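Keto/oxoacid ferredoxin oxidoreductase, gamma subunit (Geobacter sulfurreducens, PDB 3ON3) probably contributes, as the gamma subunit of a keto/oxoacid ferredoxin oxidoreductase, to the oxidation of 2-oxoacids coupled to the reduction of ferredoxin. Local coordinates at residues E7-G12 against K53-I58; G17-G22 against Q39-G44; G49-S54 against C82-A87. All blocks are in the same frame, centred on the assembly; numbering follows the deposited sequence.

Contact 1 (E7-G12 against K53-I58); sequences EIRFSG and KSEVII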
loop_
_atom_site.group_PDB
_atom_site.type_symbol
_atom_site.label_atom_id
_atom_site.label_comp_id
_atom_site.label_asym_id
_atom_site.label_seq_id
_atom_site.Cartn_x
_atom_site.Cartn_y
_atom_site.Cartn_z
ATOM N N GLU B 7 -10.775 6.144 -11.817
ATOM C CA GLU B 7 -10.229 4.921 -11.236
ATOM C C GLU B 7 -9.205 4.197 -12.110
ATOM O O GLU B 7 -9.444 3.892 -13.276
ATOM C CB GLU B 7 -11.356 3.952 -10.882
ATOM C CG GLU B 7 -10.838 2.616 -10.330
ATOM C CD GLU B 7 -11.943 1.681 -9.845
ATOM O OE1 GLU B 7 -13.139 2.011 -9.997
ATOM O OE2 GLU B 7 -11.604 0.610 -9.307
ATOM N N ILE B 8 -8.065 3.889 -11.518
ATOM C CA ILE B 8 -7.033 3.155 -12.224
ATOM C C ILE B 8 -6.803 1.833 -11.492
ATOM O O ILE B 8 -6.856 1.783 -10.261
ATOM C CB ILE B 8 -5.705 3.946 -12.235
ATOM C CG1 ILE B 8 -5.882 5.294 -12.939
ATOM C CG2 ILE B 8 -4.579 3.114 -12.862
ATOM C CD1 ILE B 8 -4.794 6.325 -12.599
ATOM N N ARG B 9 -6.542 0.767 -12.238
ATOM C CA ARG B 9 -6.136 -0.469 -11.601
ATOM C C ARG B 9 -4.823 -0.939 -12.179
ATOM O O ARG B 9 -4.582 -0.843 -13.385
ATOM C CB ARG B 9 -7.213 -1.549 -11.738
ATOM C CG ARG B 9 -8.539 -1.103 -11.197
ATOM C CD ARG B 9 -9.561 -2.221 -11.194
ATOM N NE ARG B 9 -10.898 -1.658 -11.068
ATOM C CZ ARG B 9 -12.013 -2.371 -10.993
ATOM N NH1 ARG B 9 -11.956 -3.696 -11.018
ATOM N NH2 ARG B 9 -13.186 -1.752 -10.895
ATOM N N PHE B 10 -3.966 -1.420 -11.293
ATOM C CA PHE B 10 -2.676 -1.937 -11.686
ATOM C C PHE B 10 -2.754 -3.422 -11.417
ATOM O O PHE B 10 -2.859 -3.842 -10.262
ATOM C CB PHE B 10 -1.562 -1.312 -10.840
ATOM C CG PHE B 10 -1.522 0.196 -10.888
ATOM C CD1 PHE B 10 -0.679 0.852 -11.776
ATOM C CD2 PHE B 10 -2.321 0.956 -10.040
ATOM C CE1 PHE B 10 -0.633 2.246 -11.823
ATOM C CE2 PHE B 10 -2.276 2.341 -10.066
ATOM C CZ PHE B 10 -1.430 2.993 -10.961
ATOM N N SER B 11 -2.733 -4.220 -12.476
ATOM C CA SER B 11 -2.846 -5.660 -12.295
ATOM C C SER B 11 -1.694 -6.414 -12.934
ATOM O O SER B 11 -1.013 -5.915 -13.833
ATOM C CB SER B 11 -4.209 -6.194 -12.773
ATOM O OG SER B 11 -4.408 -6.026 -14.169
ATOM N N GLY B 12 -1.474 -7.621 -12.445
ATOM C CA GLY B 12 -0.421 -8.466 -12.954
ATOM C C GLY B 12 -0.286 -9.598 -11.974
ATOM O O GLY B 12 -1.283 -10.205 -11.599
ATOM N N LYS B 53 -4.574 -7.464 -8.366
ATOM C CA LYS B 53 -4.693 -6.044 -8.680
ATOM C C LYS B 53 -4.670 -5.183 -7.433
ATOM O O LYS B 53 -5.017 -5.637 -6.330
ATOM C CB LYS B 53 -5.990 -5.756 -9.430
ATOM C CG LYS B 53 -7.240 -5.996 -8.583
ATOM C CD LYS B 53 -8.463 -5.352 -9.198
ATOM C CE LYS B 53 -9.667 -5.515 -8.290
ATOM N NZ LYS B 53 -9.418 -4.873 -6.976
ATOM N N SER B 54 -4.261 -3.933 -7.628
ATOM C CA SER B 54 -4.444 -2.888 -6.635
ATOM C C SER B 54 -5.186 -1.743 -7.329
ATOM O O SER B 54 -5.119 -1.600 -8.556
ATOM C CB SER B 54 -3.099 -2.432 -6.070
ATOM O OG SER B 54 -2.508 -1.438 -6.895
ATOM N N GLU B 55 -5.927 -0.955 -6.565
ATOM C CA GLU B 55 -6.766 0.078 -7.163
ATOM C C GLU B 55 -6.428 1.464 -6.648
ATOM O O GLU B 55 -5.959 1.621 -5.516
ATOM C CB GLU B 55 -8.243 -0.192 -6.889
ATOM C CG GLU B 55 -8.801 -1.415 -7.572
ATOM C CD GLU B 55 -10.284 -1.568 -7.313
ATOM O OE1 GLU B 55 -10.886 -0.614 -6.769
ATOM O OE2 GLU B 55 -10.846 -2.631 -7.653
ATOM N N VAL B 56 -6.664 2.467 -7.485
ATOM C CA VAL B 56 -6.581 3.844 -7.028
ATOM C C VAL B 56 -7.723 4.662 -7.619
ATOM O O VAL B 56 -8.052 4.550 -8.802
ATOM C CB VAL B 56 -5.180 4.498 -7.291
ATOM C CG1 VAL B 56 -4.784 4.371 -8.748
ATOM C CG2 VAL B 56 -5.173 5.973 -6.853
ATOM N N ILE B 57 -8.340 5.465 -6.770
ATOM C CA ILE B 57 -9.419 6.329 -7.190
ATOM C C ILE B 57 -9.033 7.738 -6.796
ATOM O O ILE B 57 -8.693 7.997 -5.639
ATOM C CB ILE B 57 -10.754 5.964 -6.514
ATOM C CG1 ILE B 57 -11.069 4.467 -6.682
ATOM C CG2 ILE B 57 -11.876 6.836 -7.070
ATOM C CD1 ILE B 57 -12.159 3.971 -5.731
ATOM N N ILE B 58 -9.063 8.633 -7.775
ATOM C CA ILE B 58 -8.628 10.011 -7.598
ATOM C C ILE B 58 -9.784 10.918 -7.951
ATOM O O ILE B 58 -10.591 10.604 -8.825
ATOM C CB ILE B 58 -7.411 10.295 -8.510
ATOM C CG1 ILE B 58 -6.199 9.490 -8.028
ATOM C CG2 ILE B 58 -7.106 11.796 -8.616
ATOM C CD1 ILE B 58 -5.144 9.312 -9.101
#
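Glu7 and Glu55 reach each other through different first torsions: CG of Glu7 stands anti to its backbone N (chi1 177°), that of Glu55 anti to its carbonyl carbon (chi1 -67°). Their strands form an antiparallel ladder in the mixed sheet of this chain, and the two carboxylates approach to 2.9 Å between Glu7 OE2 and Glu55 OE1. Two acceptor oxygens this close would repel if both groups are ionised, a cost the nearby Arg9 and Lys53 probably offset. Arg9 and Glu55 run side by side, and OE2 of Glu55 sits over one face of the Arg9 guanidinium, 3.6 Å from Arg9 NE, a bridge of charge alone. Arg9 NE also forms a salt bridge with Glu7 OE2 in its own strand, though its hydrogen bond is weak. Lys53 NZ grips Glu55 OE2 at 2.7 Å from above the carboxylate plane. Asp88 takes Arg9 NH1 as a further salt-bridge partner.

Ile8, Phe10, Ser54 and Val56 line the other face, toward helix 18-32. Paired backbone hydrogen bonds join Ile8 with Val56 and Phe10 with Ser54. Val56 CG1 touches Ile8 CB at 3.6 Å and lies at the edge of the Phe10 ring, 3.5 Å from Phe10 CE2.

Contact 2 (G17-G22 against Q39-G44); sequences GLILAG and QSQSYG. With SO4 (sulfate ion), chain D.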
loop_
_atom_site.group_PDB
_atom_site.type_symbol
_atom_site.label_atom_id
_atom_site.label_comp_id
_atom_site.label_asym_id
_atom_site.label_seq_id
_atom_site.Cartn_x
_atom_site.Cartn_y
_atom_site.Cartn_z
ATOM N N GLY B 17 5.013 -5.507 -7.497
ATOM C CA GLY B 17 5.013 -4.184 -6.890
ATOM C C GLY B 17 3.806 -3.330 -7.244
ATOM O O GLY B 17 3.896 -2.112 -7.360
ATOM N N LEU B 18 2.664 -3.983 -7.404
ATOM C CA LEU B 18 1.426 -3.321 -7.783
ATOM C C LEU B 18 0.896 -2.410 -6.682
ATOM O O LEU B 18 0.234 -1.410 -6.963
ATOM C CB LEU B 18 0.368 -4.368 -8.136
ATOM C CG LEU B 18 0.649 -5.381 -9.256
ATOM C CD1 LEU B 18 0.963 -4.683 -10.568
ATOM C CD2 LEU B 18 1.782 -6.317 -8.868
ATOM N N ILE B 19 1.158 -2.778 -5.430
ATOM C CA ILE B 19 0.674 -2.003 -4.296
ATOM C C ILE B 19 1.431 -0.698 -4.273
ATOM O O ILE B 19 0.840 0.375 -4.146
ATOM C CB ILE B 19 0.905 -2.742 -2.962
ATOM C CG1 ILE B 19 0.047 -4.010 -2.892
ATOM C CG2 ILE B 19 0.638 -1.809 -1.748
ATOM C CD1 ILE B 19 0.256 -4.808 -1.621
ATOM N N LEU B 20 2.749 -0.803 -4.409
ATOM C CA LEU B 20 3.603 0.372 -4.400
ATOM C C LEU B 20 3.161 1.319 -5.511
ATOM O O LEU B 20 3.006 2.520 -5.281
ATOM C CB LEU B 20 5.092 0.003 -4.537
ATOM C CG LEU B 20 6.015 1.227 -4.640
ATOM C CD1 LEU B 20 5.700 2.193 -3.504
ATOM C CD2 LEU B 20 7.508 0.866 -4.674
ATOM N N ALA B 21 2.930 0.781 -6.703
ATOM C CA ALA B 21 2.505 1.633 -7.822
ATOM C C ALA B 21 1.226 2.363 -7.456
ATOM O O ALA B 21 1.100 3.563 -7.676
ATOM C CB ALA B 21 2.308 0.816 -9.104
ATOM N N GLY B 22 0.276 1.623 -6.903
ATOM C CA GLY B 22 -0.966 2.197 -6.436
ATOM C C GLY B 22 -0.703 3.287 -5.421
ATOM O O GLY B 22 -1.270 4.382 -5.495
ATOM N N GLN B 39 -6.325 4.417 -2.043
ATOM C CA GLN B 39 -5.599 3.292 -2.627
ATOM C C GLN B 39 -5.928 2.031 -1.821
ATOM O O GLN B 39 -6.013 2.084 -0.602
ATOM C CB GLN B 39 -4.099 3.575 -2.601
ATOM C CG GLN B 39 -3.272 2.650 -3.461
ATOM C CD GLN B 39 -3.129 1.265 -2.856
ATOM O OE1 GLN B 39 -2.939 1.117 -1.645
ATOM N NE2 GLN B 39 -3.208 0.243 -3.701
ATOM N N SER B 40 -6.118 0.904 -2.490
ATOM C CA SER B 40 -6.558 -0.303 -1.789
ATOM C C SER B 40 -6.375 -1.561 -2.615
ATOM O O SER B 40 -6.279 -1.498 -3.832
ATOM C CB SER B 40 -8.031 -0.191 -1.405
ATOM O OG SER B 40 -8.849 -0.281 -2.557
ATOM N N GLN B 41 -6.338 -2.698 -1.928
ATOM C CA GLN B 41 -6.280 -4.010 -2.564
ATOM C C GLN B 41 -7.115 -5.003 -1.775
ATOM O O GLN B 41 -7.108 -4.989 -0.539
ATOM C CB GLN B 41 -4.842 -4.527 -2.663
ATOM C CG GLN B 41 -3.919 -3.966 -1.602
ATOM C CD GLN B 41 -3.435 -2.568 -1.957
ATOM O OE1 GLN B 41 -3.107 -2.295 -3.112
ATOM N NE2 GLN B 41 -3.382 -1.681 -0.965
ATOM N N SER B 42 -7.820 -5.867 -2.502
ATOM C CA SER B 42 -8.635 -6.915 -1.902
ATOM C C SER B 42 -7.954 -8.275 -1.966
ATOM O O SER B 42 -7.231 -8.580 -2.920
ATOM C CB SER B 42 -9.994 -6.999 -2.598
ATOM O OG SER B 42 -10.787 -5.863 -2.303
ATOM N N TYR B 43 -8.198 -9.079 -0.931
ATOM C CA TYR B 43 -7.754 -10.468 -0.869
ATOM C C TYR B 43 -8.935 -11.387 -0.599
ATOM O O TYR B 43 -9.854 -11.021 0.130
ATOM C CB TYR B 43 -6.749 -10.657 0.259
ATOM C CG TYR B 43 -5.524 -9.796 0.171
ATOM C CD1 TYR B 43 -4.297 -10.347 -0.182
ATOM C CD2 TYR B 43 -5.583 -8.431 0.454
ATOM C CE1 TYR B 43 -3.166 -9.567 -0.262
ATOM C CE2 TYR B 43 -4.457 -7.637 0.374
ATOM C CZ TYR B 43 -3.250 -8.212 0.014
ATOM O OH TYR B 43 -2.114 -7.443 -0.045
ATOM N N GLY B 44 -8.883 -12.591 -1.161
ATOM C CA GLY B 44 -9.901 -13.606 -0.938
ATOM C C GLY B 44 -9.835 -14.746 -1.943
ATOM O O GLY B 44 -10.315 -14.611 -3.067
HETATM S S SO4 D . 2.977 -6.558 -4.413
HETATM O O1 SO4 D . 4.312 -6.877 -4.905
HETATM O O2 SO4 D . 3.122 -5.764 -3.197
HETATM O O3 SO4 D . 2.223 -5.790 -5.391
HETATM O O4 SO4 D . 2.227 -7.782 -4.131
#
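Ile19, in the first turn of helix 18-32, reaches across to Gln41 and Tyr43 on strand 36-43. This is a helix packed on a beta-sheet, the short helix and strand segments running roughly antiparallel, at 154°, with their axes 8.6 Å apart. The side chain of Ile19 can be followed outward. Its CB lies between a sulfate oxygen and the carboxamide of Gln41. With CG1 anti to the carbonyl carbon (chi1 -66°), that atom stands 3.6 Å from both Gln41 OE1 and sulfate O2, while the CG2 branch rests near both OE1 and NE2 of the same amide. At the tip, CD1 meets the sulfate again, 3.4 Å from its O2, and approaches Tyr43 OH. That hydroxyl is hydrogen-bonded to Glu27 of the second subunit.

Gln41 is held by Gln39 on the same face of the strand. Their amides exchange two nearly straight hydrogen bonds, 2.6 Å from Gln39 NE2 to Gln41 OE1 and 2.9 Å from Gln41 NE2 to Gln39 OE1. Across the dimer Gln39 OE1 accepts from Gln41 NE2 of the second subunit, and Gln41 NE2 gives to Gln39 OE1 of that subunit, whose strand continues the sheet antiparallel to 39-43. Gln39 leans on the helix as well, its CG 3.3 Å from Gly22 C, where the glycine offers bare backbone.

Alongside Ile19, the N terminus of the helix holds the sulfate, probably from the crystallisation liquor. Arg158 of the second subunit contributes NH1 to it, so both subunits bind the sulfate. Gly17, at the N-cap, gives its N to sulfate O1, and the amides of Leu18 (weakly) and Ile19 converge on O3, the Ile19 N being 3.2 Å away.

Contact 3 (G49-S54 against C82-A87); sequences GGASKS and CDKYSA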
loop_
_atom_site.group_PDB
_atom_site.type_symbol
_atom_site.label_atom_id
_atom_site.label_comp_id
_atom_site.label_asym_id
_atom_site.label_seq_id
_atom_site.Cartn_x
_atom_site.Cartn_y
_atom_site.Cartn_z
ATOM N N GLY B 49 -2.750 -16.329 -4.878
ATOM C CA GLY B 49 -2.080 -16.228 -6.160
ATOM C C GLY B 49 -3.017 -15.908 -7.310
ATOM O O GLY B 49 -4.050 -15.260 -7.129
ATOM N N GLY B 50 -2.653 -16.374 -8.499
ATOM C CA GLY B 50 -3.367 -16.002 -9.715
ATOM C C GLY B 50 -3.041 -14.551 -10.060
ATOM O O GLY B 50 -2.095 -13.972 -9.517
ATOM N N ALA B 51 -3.827 -13.973 -10.964
ATOM C CA ALA B 51 -3.704 -12.561 -11.327
ATOM C C ALA B 51 -4.239 -11.682 -10.206
ATOM O O ALA B 51 -5.265 -11.981 -9.597
ATOM C CB ALA B 51 -4.456 -12.282 -12.610
ATOM N N SER B 52 -3.549 -10.586 -9.933
ATOM C CA SER B 52 -3.903 -9.756 -8.793
ATOM C C SER B 52 -3.942 -8.291 -9.190
ATOM O O SER B 52 -3.420 -7.921 -10.238
ATOM C CB SER B 52 -2.906 -9.997 -7.664
ATOM O OG SER B 52 -2.601 -11.380 -7.604
ATOM N N LYS B 53 -4.574 -7.464 -8.366
ATOM C CA LYS B 53 -4.693 -6.044 -8.680
ATOM C C LYS B 53 -4.670 -5.183 -7.433
ATOM O O LYS B 53 -5.017 -5.637 -6.330
ATOM C CB LYS B 53 -5.990 -5.756 -9.430
ATOM C CG LYS B 53 -7.240 -5.996 -8.583
ATOM C CD LYS B 53 -8.463 -5.352 -9.198
ATOM C CE LYS B 53 -9.667 -5.515 -8.290
ATOM N NZ LYS B 53 -9.418 -4.873 -6.976
ATOM N N SER B 54 -4.261 -3.933 -7.628
ATOM C CA SER B 54 -4.444 -2.888 -6.635
ATOM C C SER B 54 -5.186 -1.743 -7.329
ATOM O O SER B 54 -5.119 -1.600 -8.556
ATOM C CB SER B 54 -3.099 -2.432 -6.070
ATOM O OG SER B 54 -2.508 -1.438 -6.895
ATOM N N CYS B 82 -5.001 -9.528 -17.587
ATOM C CA CYS B 82 -5.769 -8.944 -18.667
ATOM C C CYS B 82 -7.072 -9.718 -18.872
ATOM O O CYS B 82 -8.153 -9.132 -18.990
ATOM C CB CYS B 82 -4.936 -8.956 -19.945
ATOM S SG CYS B 82 -5.683 -8.066 -21.287
ATOM N N ASP B 83 -6.954 -11.041 -18.923
ATOM C CA ASP B 83 -8.120 -11.919 -19.012
ATOM C C ASP B 83 -9.096 -11.651 -17.871
ATOM O O ASP B 83 -10.282 -11.403 -18.088
ATOM C CB ASP B 83 -7.676 -13.377 -18.955
ATOM C CG ASP B 83 -6.854 -13.782 -20.155
ATOM O OD1 ASP B 83 -6.782 -12.995 -21.119
ATOM O OD2 ASP B 83 -6.282 -14.891 -20.134
ATOM N N LYS B 84 -8.575 -11.690 -16.654
ATOM C CA LYS B 84 -9.377 -11.506 -15.449
ATOM C C LYS B 84 -10.003 -10.116 -15.299
ATOM O O LYS B 84 -11.120 -9.982 -14.807
ATOM C CB LYS B 84 -8.518 -11.812 -14.220
ATOM C CG LYS B 84 -9.249 -11.783 -12.886
ATOM C CD LYS B 84 -8.361 -12.379 -11.805
ATOM C CE LYS B 84 -9.072 -12.464 -10.460
ATOM N NZ LYS B 84 -8.261 -13.204 -9.443
ATOM N N TYR B 85 -9.295 -9.074 -15.712
ATOM C CA TYR B 85 -9.692 -7.737 -15.292
ATOM C C TYR B 85 -10.278 -6.797 -16.348
ATOM O O TYR B 85 -10.923 -5.807 -15.996
ATOM C CB TYR B 85 -8.536 -7.082 -14.567
ATOM C CG TYR B 85 -8.244 -7.724 -13.234
ATOM C CD1 TYR B 85 -9.216 -7.771 -12.240
ATOM C CD2 TYR B 85 -6.998 -8.275 -12.965
ATOM C CE1 TYR B 85 -8.957 -8.361 -11.010
ATOM C CE2 TYR B 85 -6.724 -8.858 -11.747
ATOM C CZ TYR B 85 -7.705 -8.898 -10.765
ATOM O OH TYR B 85 -7.429 -9.475 -9.537
ATOM N N SER B 86 -10.079 -7.110 -17.627
ATOM C CA SER B 86 -10.469 -6.204 -18.698
ATOM C C SER B 86 -11.968 -5.913 -18.745
ATOM O O SER B 86 -12.381 -4.835 -19.178
ATOM C CB SER B 86 -10.009 -6.750 -20.046
ATOM O OG SER B 86 -10.838 -7.830 -20.466
ATOM N N ALA B 87 -12.784 -6.870 -18.307
ATOM C CA ALA B 87 -14.235 -6.715 -18.361
ATOM C C ALA B 87 -14.720 -5.502 -17.572
ATOM O O ALA B 87 -15.762 -4.923 -17.885
ATOM C CB ALA B 87 -14.936 -7.988 -17.874
#
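Lys84 and Tyr85 both turn their polar ends to the carbonyl of Ala51. The firmer bond comes from the lysine, whose NZ lies 3.2 Å from Ala51 O and approaches the oxygen only modestly tilted from the carbonyl plane. It gets there on a chain extended beyond CG, with CG anti to the backbone N (chi1 -175°). Tyr85 OH is 3.3 Å from Ala51 O, a weak hydrogen bond, and not a settled one, since another acceptor is within reach of its proton.

Around this carbonyl the packing is apolar. The methyl of Ala51 touches Lys84 CD at 4.0 Å and Tyr85 CE2 at 4.2 Å, and it also meets Glu80 and Ala81 a turn earlier in helix 79-85. Further out, the phenol ring of Tyr85 is sandwiched between aliphatic parts of two lysines. Lys84 CG covers one face over its centre. On the opposite face Lys53 CB makes a CH-pi contact, 4.1 Å from the ring centroid and 24° off the ring normal. The rest of the Lys53 chain continues past the rim, its CD 3.5 Å from Tyr85 CE1, before NZ leaves for Glu55. Ser11, on the neighbouring strand, also touches the ring.

The contact thus joins helix 79-85 to strand 52-59 and the residues just before it. Its chemistry implies a division of labour: methylenes of both lysines clasp a buried tyrosine, while their ammonium groups part company, one turning to the Ala51 carbonyl, the other away from the ring, so that hydrophobic cover and polar bonding come from the same side chains.

How the contacts relate
From the N terminus, strand 6-12 leads into helix 18-32, which turns back to strand 36-43, and contact 2 closes this short excursion. Strand 52-59 then pairs beside strand 6-12, so contact 1 closes a wider loop that encloses contact 2. Contact 3 opens on the strand where contact 1 ends, sharing Lys53 and Ser54, and closes after strand 71-76 on helix 79-85. Contacts 2 and 3 follow in series. Contacts 1 and 3 share strand 52-59, and contact 2 adjoins it through strand 36-43. Ser54 OG to Leu18 O ties strand 52-59 to helix 18-32, Ser52 N to Gly12 O extends its pairing with strand 6-12, and contact 3 brings helix 79-85 to the other face.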